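Local coordinates for protein phosphodiesterase (Salpingoeca rosetta, PDB 7CJ3) that holds retinal in a transmembrane domain built of helices, of the bacteriorhodopsin-like family, at residues B[72-76]-B[95-100]; B[90-95]-B[141-147]. All coordinates share one frame; numbering follows the deposited sequence.

Contact 1. Residues B[72-76]-B[95-100]; sequences ATGLD and LAYVDG. With OLC ((2R)-2,3-dihydroxypropyl (9Z)-octadec-9-enoate), chain Q.
D76 and D99 bring their carboxyl groups together between two nearly antiparallel helices, with OD2 of D76 2.8 Å from OD2 of D99; at that distance one of the two acids probably holds a proton. The side chains cross at about a right angle, and the carboxyl planes are turned 59° apart. The other oxygen of D76, OD1, lies 3.3 Å from CB of L95, while CB of D76 rests 3.7 Å from CA of A96. The small A96 is consistent with the close approach of the segment axes, 8.4 Å. The A72 methyl touches OD2 of D99, and helix 250-277 packs on this part, V266 on A72, A269 on D76 and K265 on D99. T73 uses both its branches: with chi1 at -47° OG1 lies beside the backbone N and bonds to F69 O, while CG2 points across, 3.3 Å from A96 O. The flank beside T73, A96 and G100 is looser and is met by the acyl chain of OLC. Its C11 passes 3.7 Å from CA of G100, close against a residue with no side chain, and its C6 lies over the Y97 ring. The contact joins two neighbouring helices of a bacteriorhodopsin-like bundle, the D99 side chain about 7 Å from retinal.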
loop_
_atom_site.group_PDB
_atom_site.type_symbol
_atom_site.label_atom_id
_atom_site.label_comp_id
_atom_site.label_asym_id
_atom_site.label_seq_id
_atom_site.Cartn_x
_atom_site.Cartn_y
_atom_site.Cartn_z
ATOM N N ALA B 72 -1.874 -3.031 4.725
ATOM C CA ALA B 72 -0.833 -4.047 5.006
ATOM C C ALA B 72 -1.236 -4.867 6.229
ATOM O O ALA B 72 -1.025 -6.089 6.192
ATOM C CB ALA B 72 0.510 -3.417 5.209
ATOM N N THR B 73 -1.772 -4.218 7.266
ATOM C CA THR B 73 -2.222 -4.857 8.535
ATOM C C THR B 73 -3.480 -5.701 8.265
ATOM O O THR B 73 -3.590 -6.825 8.795
ATOM C CB THR B 73 -2.445 -3.819 9.639
ATOM O OG1 THR B 73 -1.347 -2.913 9.700
ATOM C CG2 THR B 73 -2.601 -4.463 10.992
ATOM N N GLY B 74 -4.386 -5.186 7.444
ATOM C CA GLY B 74 -5.536 -5.947 6.917
ATOM C C GLY B 74 -5.109 -7.301 6.385
ATOM O O GLY B 74 -5.675 -8.317 6.827
ATOM N N LEU B 75 -4.128 -7.320 5.479
ATOM C CA LEU B 75 -3.657 -8.545 4.780
ATOM C C LEU B 75 -3.059 -9.533 5.786
ATOM O O LEU B 75 -3.290 -10.748 5.624
ATOM C CB LEU B 75 -2.626 -8.154 3.722
ATOM C CG LEU B 75 -2.006 -9.313 2.941
ATOM C CD1 LEU B 75 -3.072 -10.154 2.257
ATOM C CD2 LEU B 75 -0.999 -8.791 1.928
ATOM N N ASP B 76 -2.303 -9.039 6.768
ATOM C CA ASP B 76 -1.652 -9.889 7.799
ATOM C C ASP B 76 -2.721 -10.549 8.678
ATOM O O ASP B 76 -2.478 -11.679 9.116
ATOM C CB ASP B 76 -0.684 -9.084 8.661
ATOM C CG ASP B 76 0.568 -8.652 7.926
ATOM O OD1 ASP B 76 1.385 -9.520 7.572
ATOM O OD2 ASP B 76 0.714 -7.448 7.731
ATOM N N LEU B 95 3.708 -9.938 12.214
ATOM C CA LEU B 95 3.732 -8.945 11.117
ATOM C C LEU B 95 2.525 -8.000 11.246
ATOM O O LEU B 95 2.661 -6.801 10.906
ATOM C CB LEU B 95 3.781 -9.708 9.792
ATOM C CG LEU B 95 5.072 -10.504 9.612
ATOM C CD1 LEU B 95 5.170 -11.105 8.215
ATOM C CD2 LEU B 95 6.295 -9.649 9.921
ATOM N N ALA B 96 1.401 -8.507 11.755
ATOM C CA ALA B 96 0.181 -7.708 11.983
ATOM C C ALA B 96 0.464 -6.572 12.982
ATOM O O ALA B 96 0.065 -5.448 12.666
ATOM C CB ALA B 96 -0.932 -8.610 12.433
ATOM N N TYR B 97 1.157 -6.843 14.109
ATOM C CA TYR B 97 1.486 -5.845 15.167
ATOM C C TYR B 97 2.497 -4.824 14.633
ATOM O O TYR B 97 2.295 -3.591 14.785
ATOM C CB TYR B 97 2.023 -6.502 16.445
ATOM C CG TYR B 97 0.949 -7.191 17.261
ATOM C CD1 TYR B 97 0.828 -8.576 17.322
ATOM C CD2 TYR B 97 0.043 -6.435 17.996
ATOM C CE1 TYR B 97 -0.173 -9.181 18.076
ATOM C CE2 TYR B 97 -0.971 -7.020 18.740
ATOM C CZ TYR B 97 -1.084 -8.400 18.779
ATOM O OH TYR B 97 -2.091 -8.951 19.529
ATOM N N VAL B 98 3.571 -5.316 14.017
ATOM C CA VAL B 98 4.626 -4.432 13.458
ATOM C C VAL B 98 3.984 -3.455 12.479
ATOM O O VAL B 98 4.237 -2.246 12.600
ATOM C CB VAL B 98 5.831 -5.134 12.829
ATOM C CG1 VAL B 98 6.650 -5.854 13.890
ATOM C CG2 VAL B 98 5.446 -6.062 11.705
ATOM N N ASP B 99 3.118 -3.948 11.596
ATOM C CA ASP B 99 2.479 -3.130 10.526
ATOM C C ASP B 99 1.474 -2.164 11.148
ATOM O O ASP B 99 1.391 -1.020 10.691
ATOM C CB ASP B 99 1.846 -4.034 9.468
ATOM C CG ASP B 99 2.875 -4.569 8.485
ATOM O OD1 ASP B 99 4.084 -4.217 8.629
ATOM O OD2 ASP B 99 2.481 -5.296 7.584
ATOM N N GLY B 100 0.725 -2.621 12.143
ATOM C CA GLY B 100 -0.173 -1.763 12.924
ATOM C C GLY B 100 0.587 -0.657 13.637
ATOM O O GLY B 100 0.111 0.498 13.609
HETATM C C18 OLC Q . -6.962 -2.946 9.785
HETATM C C10 OLC Q . -2.230 -3.649 15.940
HETATM C C9 OLC Q . -2.489 -4.959 15.830
HETATM C C17 OLC Q . -6.558 -1.650 10.471
HETATM C C11 OLC Q . -3.043 -2.733 15.060
HETATM C C8 OLC Q . -3.523 -5.499 14.851
HETATM C C24 OLC Q . -4.223 -14.786 22.699
HETATM C C16 OLC Q . -5.429 -1.819 11.513
HETATM C C12 OLC Q . -2.994 -1.237 15.352
HETATM C C7 OLC Q . -4.064 -6.880 15.206
HETATM C C15 OLC Q . -5.055 -0.442 12.129
HETATM C C13 OLC Q . -4.106 -0.552 14.523
HETATM C C6 OLC Q . -2.996 -7.941 15.444
HETATM C C14 OLC Q . -3.811 -0.385 13.020
HETATM C C5 OLC Q . -3.557 -9.347 15.120
HETATM C C4 OLC Q . -3.833 -10.237 16.333
HETATM C C3 OLC Q . -3.111 -11.583 16.267
HETATM C C2 OLC Q . -2.798 -12.141 17.663
HETATM C C21 OLC Q . -3.494 -14.231 20.362
HETATM C C1 OLC Q . -3.956 -12.955 18.238
HETATM C C22 OLC Q . -4.600 -14.901 21.201
HETATM O O19 OLC Q . -5.119 -12.586 18.131
HETATM O O25 OLC Q . -5.250 -14.278 23.582
HETATM O O23 OLC Q . -5.888 -14.330 20.894
HETATM O O20 OLC Q . -3.724 -14.219 18.955
#

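Contact 2. Residues B[90-95]-B[141-147]; sequences VLSGIL and LLYWCGL
Segments 90-95 and 141-147 run antiparallel, at 171° with axes 10.3 Å apart, L91 facing W144 and L95 facing L141. That separation is wide enough for large side chains, and the W144 indole fills it. Its CG is anti to the backbone N (chi1 180°), which carries the ring across to the other helix, where NE1 donates to L91 O at 2.8 Å in a bent bond, the N-H...O angle 141°. The oxygen lies in the indole plane at the ring edge, although the donor is tilted out of the carbonyl plane; a tryptophan suits the place, pairing one polar N-H with a broad apolar surface. Methyls close on both faces in CH-pi contacts: L91 CD2 is 3.8 Å from the centroid of the five-membered ring, and L95 CD2 lies 3.9 Å from it over the opposite face. I94 meets the indole edge through CB, and its CD1 reaches the edge of the Y143 ring, 3.7 Å from CE2. Farther along, V90 CG1 touches L147 CD1 at 3.5 Å, while at the other end L95 CD2 meets L141 CD2. Since L141 also touches retinal, this tryptophan, held between L91 and L95, joins two helices beside the retinal pocket of a bacteriorhodopsin-like bundle.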
loop_
_atom_site.group_PDB
_atom_site.type_symbol
_atom_site.label_atom_id
_atom_site.label_comp_id
_atom_site.label_asym_id
_atom_site.label_seq_id
_atom_site.Cartn_x
_atom_site.Cartn_y
_atom_site.Cartn_z
ATOM N N VAL B 90 1.681 -17.811 13.980
ATOM C CA VAL B 90 2.654 -17.117 14.866
ATOM C C VAL B 90 3.393 -16.065 14.042
ATOM O O VAL B 90 3.533 -14.933 14.495
ATOM C CB VAL B 90 3.640 -18.105 15.509
ATOM C CG1 VAL B 90 5.077 -17.621 15.439
ATOM C CG2 VAL B 90 3.248 -18.401 16.946
ATOM N N LEU B 91 3.829 -16.429 12.834
ATOM C CA LEU B 91 4.661 -15.562 11.977
ATOM C C LEU B 91 3.784 -14.468 11.385
ATOM O O LEU B 91 4.292 -13.353 11.340
ATOM C CB LEU B 91 5.362 -16.396 10.903
ATOM C CG LEU B 91 6.463 -17.333 11.415
ATOM C CD1 LEU B 91 6.860 -18.331 10.322
ATOM C CD2 LEU B 91 7.687 -16.551 11.936
ATOM N N SER B 92 2.544 -14.752 10.965
ATOM C CA SER B 92 1.642 -13.744 10.340
ATOM C C SER B 92 1.101 -12.786 11.410
ATOM O O SER B 92 0.784 -11.633 11.058
ATOM C CB SER B 92 0.535 -14.372 9.553
ATOM O OG SER B 92 -0.232 -15.264 10.355
ATOM N N GLY B 93 1.011 -13.258 12.664
ATOM C CA GLY B 93 0.563 -12.478 13.835
ATOM C C GLY B 93 1.538 -11.362 14.163
ATOM O O GLY B 93 1.063 -10.202 14.326
ATOM N N ILE B 94 2.840 -11.674 14.205
ATOM C CA ILE B 94 3.945 -10.707 14.531
ATOM C C ILE B 94 3.986 -9.595 13.468
ATOM O O ILE B 94 4.236 -8.409 13.815
ATOM C CB ILE B 94 5.311 -11.416 14.690
ATOM C CG1 ILE B 94 5.242 -12.588 15.679
ATOM C CG2 ILE B 94 6.388 -10.430 15.087
ATOM C CD1 ILE B 94 6.560 -13.161 16.120
ATOM N N LEU B 95 3.708 -9.938 12.214
ATOM C CA LEU B 95 3.732 -8.945 11.117
ATOM C C LEU B 95 2.525 -8.000 11.246
ATOM O O LEU B 95 2.661 -6.801 10.906
ATOM C CB LEU B 95 3.781 -9.708 9.792
ATOM C CG LEU B 95 5.072 -10.504 9.612
ATOM C CD1 LEU B 95 5.170 -11.105 8.215
ATOM C CD2 LEU B 95 6.295 -9.649 9.921
ATOM N N LEU B 141 11.074 -7.620 14.341
ATOM C CA LEU B 141 11.265 -8.224 12.989
ATOM C C LEU B 141 12.453 -9.201 13.035
ATOM O O LEU B 141 12.370 -10.275 12.395
ATOM C CB LEU B 141 11.494 -7.125 11.945
ATOM C CG LEU B 141 10.236 -6.397 11.478
ATOM C CD1 LEU B 141 10.563 -5.369 10.407
ATOM C CD2 LEU B 141 9.185 -7.379 10.978
ATOM N N LEU B 142 13.514 -8.846 13.769
ATOM C CA LEU B 142 14.697 -9.713 13.956
ATOM C C LEU B 142 14.283 -10.976 14.716
ATOM O O LEU B 142 14.749 -12.063 14.343
ATOM C CB LEU B 142 15.788 -8.934 14.702
ATOM C CG LEU B 142 16.534 -7.914 13.852
ATOM C CD1 LEU B 142 17.461 -7.078 14.715
ATOM C CD2 LEU B 142 17.292 -8.607 12.723
ATOM N N TYR B 143 13.442 -10.845 15.747
ATOM C CA TYR B 143 12.963 -11.998 16.549
ATOM C C TYR B 143 12.149 -12.910 15.627
ATOM O O TYR B 143 12.219 -14.134 15.742
ATOM C CB TYR B 143 12.175 -11.537 17.779
ATOM C CG TYR B 143 11.325 -12.618 18.405
ATOM C CD1 TYR B 143 11.865 -13.520 19.307
ATOM C CD2 TYR B 143 9.988 -12.760 18.061
ATOM C CE1 TYR B 143 11.095 -14.529 19.861
ATOM C CE2 TYR B 143 9.204 -13.760 18.608
ATOM C CZ TYR B 143 9.765 -14.658 19.497
ATOM O OH TYR B 143 8.995 -15.651 20.027
ATOM N N TRP B 144 11.373 -12.311 14.729
ATOM C CA TRP B 144 10.577 -13.025 13.704
ATOM C C TRP B 144 11.515 -13.822 12.778
ATOM O O TRP B 144 11.142 -14.934 12.332
ATOM C CB TRP B 144 9.739 -11.993 12.949
ATOM C CG TRP B 144 8.857 -12.523 11.866
ATOM C CD1 TRP B 144 7.522 -12.734 11.940
ATOM C CD2 TRP B 144 9.249 -12.854 10.521
ATOM N NE1 TRP B 144 7.047 -13.196 10.742
ATOM C CE2 TRP B 144 8.081 -13.270 9.846
ATOM C CE3 TRP B 144 10.466 -12.846 9.816
ATOM C CZ2 TRP B 144 8.098 -13.671 8.505
ATOM C CZ3 TRP B 144 10.474 -13.228 8.494
ATOM C CH2 TRP B 144 9.308 -13.638 7.845
ATOM N N CYS B 145 12.693 -13.274 12.476
ATOM C CA CYS B 145 13.683 -13.906 11.568
ATOM C C CYS B 145 14.148 -15.205 12.221
ATOM O O CYS B 145 14.323 -16.206 11.464
ATOM C CB CYS B 145 14.860 -12.981 11.263
ATOM S SG CYS B 145 14.463 -11.622 10.120
ATOM N N GLY B 146 14.326 -15.163 13.558
ATOM C CA GLY B 146 14.671 -16.295 14.451
ATOM C C GLY B 146 13.677 -17.451 14.372
ATOM O O GLY B 146 14.122 -18.603 14.257
ATOM N N LEU B 147 12.374 -17.174 14.412
ATOM C CA LEU B 147 11.338 -18.234 14.330
ATOM C C LEU B 147 11.379 -18.886 12.951
ATOM O O LEU B 147 11.300 -20.133 12.894
ATOM C CB LEU B 147 9.955 -17.644 14.616
ATOM C CG LEU B 147 9.775 -17.038 16.007
ATOM C CD1 LEU B 147 8.313 -16.661 16.213
ATOM C CD2 LEU B 147 10.275 -17.992 17.085
#

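From the N terminus, helix 58-81 supplies 72-76, and the chain turns back into helix 86-111, where contact 1 closes a short, mostly helical connection of 18 residues. That same helix then faces its next neighbour: contact 2 spans 45 residues, including a two-stranded antiparallel hairpin, before helix 128-149 returns alongside. The two closures cross, because 90-94 lies between the segments of contact 1 while 96-100 lies between those of contact 2. Helix 86-111 is the common member and L95 belongs to both. D76 CB also packs on S92 O, and V98 on L141, so three helices are tied side by side, with M272 of helix 250-277 touching L95 and W144.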